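Long-range contact in coenzyme F420-dependent N(5),N(10)-methenyltetrahydromethanopterin reductase-related protein (PDB 6HUY), which binds the iron-guanylyl pyridinol cofactor and belongs to the [Fe]-hydrogenase (Hmd) family, probably acting on a pterin-type substrate: residues E77-A82 / P105-N110. Numbering follows the deposited sequence.
Sequences EAAKEA and PYLVEN
Leu107 and Ala79 meet where two helix-to-strand connections of a Rossmann-like, parallel-sheet domain lie against each other: the turn leaving helix 75-79 for strand 84-87, and the loop between helix 95-103 and strand 112-115. The tight, buried part is small and apolar. Leu107 is its centre: although its CB points away from the turn, CG stands beside the backbone N (chi1 -73°), and the CD2 branch returns to reach Ala79 CB at 3.8 Å and Ala82 CB at 4.1 Å. CD2 also lies against both carbonyl oxygens, Ala79 O at 3.7 Å. Tyr6 and Thr4 of strand 2-6 pack on Ala79 and Ala82 respectively, while Ile140 touches Leu107, so this part merges with the domain interior; the Ala79 side chain is about 10 Å from the bound cofactor. No hydrogen bond joins the two segments. The type I turn from Ala79 to Ala82 closes on itself through Ala82 N to Ala79 O, and Leu107 O is taken by Arg137.

On the solvent side the side chains are exposed and loosely packed, though the main chain stays close. Lys80 runs alongside Tyr106 in the same direction, its CE obliquely 4.1 Å from ring atom CD1. The straight chain carries NZ on to Glu77, meeting OE1 almost head-on in a 2.6 Å salt bridge. Glu81 sends its carboxylate to Arg2. Lys80 CA gives a CA-H...O contact to Tyr106 O, with 159° at the hydrogen. Val108 closes the outer margin with its CG2 methyl, 3.3 Å from Lys80 O and 3.7 Å from Glu81 CA.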
ATOM      1  N   GLU A  77      36.223  -9.932 -19.427  1.00 74.86           N
ATOM      2  CA  GLU A  77      36.291 -10.326 -20.829  1.00 77.24           C
ATOM      3  C   GLU A  77      34.899 -10.469 -21.422  1.00 73.73           C
ATOM      4  O   GLU A  77      34.658 -10.061 -22.564  1.00 74.26           O
ATOM      5  CB  GLU A  77      37.055 -11.640 -20.978  1.00 82.39           C
ATOM      6  CG  GLU A  77      38.563 -11.512 -20.884  1.00 87.81           C
ATOM      7  CD  GLU A  77      39.171 -10.773 -22.064  1.00 90.27           C
ATOM      8  OE1 GLU A  77      39.455  -9.564 -21.918  1.00 90.55           O
ATOM      9  OE2 GLU A  77      39.360 -11.396 -23.134  1.00 91.93           O
ATOM     10  N   ALA A  78      33.962 -11.027 -20.654  1.00 70.38           N
ATOM     11  CA  ALA A  78      32.620 -11.263 -21.172  1.00 67.31           C
ATOM     12  C   ALA A  78      31.881  -9.973 -21.478  1.00 62.60           C
ATOM     13  O   ALA A  78      30.940  -9.991 -22.276  1.00 65.25           O
ATOM     14  CB  ALA A  78      31.804 -12.070 -20.165  1.00 67.50           C
ATOM     15  N   ALA A  79      32.308  -8.856 -20.900  1.00 59.22           N
ATOM     16  CA  ALA A  79      31.636  -7.580 -21.114  1.00 56.55           C
ATOM     17  C   ALA A  79      32.147  -6.838 -22.338  1.00 62.13           C
ATOM     18  O   ALA A  79      31.415  -6.020 -22.901  1.00 59.05           O
ATOM     19  CB  ALA A  79      31.820  -6.684 -19.889  1.00 53.49           C
ATOM     20  N   LYS A  80      33.393  -7.109 -22.749  1.00 70.21           N
ATOM     21  CA  LYS A  80      34.081  -6.280 -23.737  1.00 76.06           C
ATOM     22  C   LYS A  80      33.298  -6.120 -25.040  1.00 76.82           C
ATOM     23  O   LYS A  80      33.502  -5.140 -25.768  1.00 80.85           O
ATOM     24  CB  LYS A  80      35.472  -6.857 -24.008  1.00 81.49           C
ATOM     25  CG  LYS A  80      36.469  -6.551 -22.889  1.00 82.03           C
ATOM     26  CD  LYS A  80      37.868  -7.063 -23.195  1.00 86.91           C
ATOM     27  CE  LYS A  80      38.836  -6.733 -22.063  1.00 87.59           C
ATOM     28  NZ  LYS A  80      40.233  -7.161 -22.347  1.00 92.17           N
ATOM     29  N   GLU A  81      32.439  -7.079 -25.385  1.00 73.66           N
ATOM     30  CA  GLU A  81      31.666  -6.991 -26.618  1.00 72.11           C
ATOM     31  C   GLU A  81      30.160  -7.012 -26.379  1.00 66.79           C
ATOM     32  O   GLU A  81      29.391  -7.064 -27.344  1.00 67.06           O
ATOM     33  CB  GLU A  81      32.067  -8.127 -27.562  1.00 78.96           C
ATOM     34  CG  GLU A  81      33.096  -7.730 -28.628  1.00 85.82           C
ATOM     35  CD  GLU A  81      33.443  -8.881 -29.566  1.00 94.23           C
ATOM     36  OE1 GLU A  81      32.615  -9.207 -30.443  1.00 96.98           O
ATOM     37  OE2 GLU A  81      34.540  -9.468 -29.425  1.00 97.88           O
ATOM     38  N   ALA A  82      29.711  -6.938 -25.133  1.00 62.47           N
ATOM     39  CA  ALA A  82      28.306  -7.165 -24.826  1.00 60.58           C
ATOM     40  C   ALA A  82      27.481  -5.903 -25.064  1.00 58.10           C
ATOM     41  O   ALA A  82      27.681  -4.888 -24.391  1.00 56.26           O
ATOM     42  CB  ALA A  82      28.167  -7.641 -23.379  1.00 58.42           C
ATOM     43  N   PRO A 105      33.283   0.007 -17.165  1.00 63.85           N
ATOM     44  CA  PRO A 105      34.203   0.633 -18.123  1.00 63.53           C
ATOM     45  C   PRO A 105      34.512  -0.219 -19.350  1.00 63.19           C
ATOM     46  O   PRO A 105      35.032   0.331 -20.328  1.00 63.61           O
ATOM     47  CB  PRO A 105      35.460   0.886 -17.282  1.00 65.55           C
ATOM     48  CG  PRO A 105      35.387  -0.084 -16.172  1.00 64.15           C
ATOM     49  CD  PRO A 105      33.956  -0.353 -15.901  1.00 61.78           C
ATOM     50  N   TYR A 106      34.177  -1.517 -19.349  1.00 62.60           N
ATOM     51  CA  TYR A 106      34.504  -2.427 -20.446  1.00 62.71           C
ATOM     52  C   TYR A 106      33.340  -2.690 -21.397  1.00 59.99           C
ATOM     53  O   TYR A 106      33.557  -3.270 -22.462  1.00 60.98           O
ATOM     54  CB  TYR A 106      34.980  -3.778 -19.895  1.00 64.45           C
ATOM     55  CG  TYR A 106      36.238  -3.712 -19.054  1.00 68.07           C
ATOM     56  CD1 TYR A 106      37.507  -3.774 -19.638  1.00 72.04           C
ATOM     57  CD2 TYR A 106      36.155  -3.590 -17.672  1.00 66.80           C
ATOM     58  CE1 TYR A 106      38.650  -3.714 -18.858  1.00 74.48           C
ATOM     59  CE2 TYR A 106      37.280  -3.524 -16.894  1.00 69.35           C
ATOM     60  CZ  TYR A 106      38.523  -3.586 -17.480  1.00 74.11           C
ATOM     61  OH  TYR A 106      39.626  -3.520 -16.665  1.00 77.38           O
ATOM     62  N   LEU A 107      32.114  -2.338 -21.029  1.00 59.04           N
ATOM     63  CA  LEU A 107      30.979  -2.566 -21.914  1.00 60.42           C
ATOM     64  C   LEU A 107      31.110  -1.730 -23.187  1.00 63.07           C
ATOM     65  O   LEU A 107      31.720  -0.660 -23.195  1.00 63.70           O
ATOM     66  CB  LEU A 107      29.669  -2.239 -21.189  1.00 56.99           C
ATOM     67  CG  LEU A 107      29.248  -3.246 -20.118  1.00 55.47           C
ATOM     68  CD1 LEU A 107      28.178  -2.650 -19.231  1.00 53.60           C
ATOM     69  CD2 LEU A 107      28.759  -4.543 -20.760  1.00 56.54           C
ATOM     70  N   VAL A 108      30.522  -2.244 -24.272  1.00 66.12           N
ATOM     71  CA  VAL A 108      30.536  -1.554 -25.557  1.00 68.52           C
ATOM     72  C   VAL A 108      29.755  -0.247 -25.466  1.00 67.19           C
ATOM     73  O   VAL A 108      28.906  -0.051 -24.589  1.00 66.36           O
ATOM     74  CB  VAL A 108      29.966  -2.474 -26.650  1.00 70.71           C
ATOM     75  CG1 VAL A 108      29.365  -1.694 -27.814  1.00 71.92           C
ATOM     76  CG2 VAL A 108      31.050  -3.391 -27.157  1.00 73.22           C
ATOM     77  N   GLU A 109      30.068   0.675 -26.376  1.00 65.80           N
ATOM     78  CA  GLU A 109      29.354   1.943 -26.422  1.00 64.64           C
ATOM     79  C   GLU A 109      27.862   1.694 -26.596  1.00 61.68           C
ATOM     80  O   GLU A 109      27.448   0.893 -27.436  1.00 64.47           O
ATOM     81  CB  GLU A 109      29.891   2.807 -27.565  1.00 67.61           C
ATOM     82  CG  GLU A 109      29.466   4.276 -27.513  1.00 70.62           C
ATOM     83  CD  GLU A 109      30.158   5.061 -26.406  1.00 73.60           C
ATOM     84  OE1 GLU A 109      31.089   4.512 -25.775  1.00 75.92           O
ATOM     85  OE2 GLU A 109      29.784   6.236 -26.175  1.00 73.08           O
ATOM     86  N   ASN A 110      27.054   2.402 -25.810  1.00 57.65           N
ATOM     87  CA  ASN A 110      25.598   2.333 -25.862  1.00 55.16           C
ATOM     88  C   ASN A 110      25.049   0.996 -25.385  1.00 54.11           C
ATOM     89  O   ASN A 110      23.893   0.663 -25.672  1.00 53.20           O
ATOM     90  CB  ASN A 110      25.085   2.639 -27.271  1.00 55.54           C
ATOM     91  CG  ASN A 110      25.558   3.993 -27.775  1.00 58.93           C
ATOM     92  OD1 ASN A 110      25.627   4.966 -27.013  1.00 58.50           O
ATOM     93  ND2 ASN A 110      25.882   4.064 -29.060  1.00 61.52           N
TER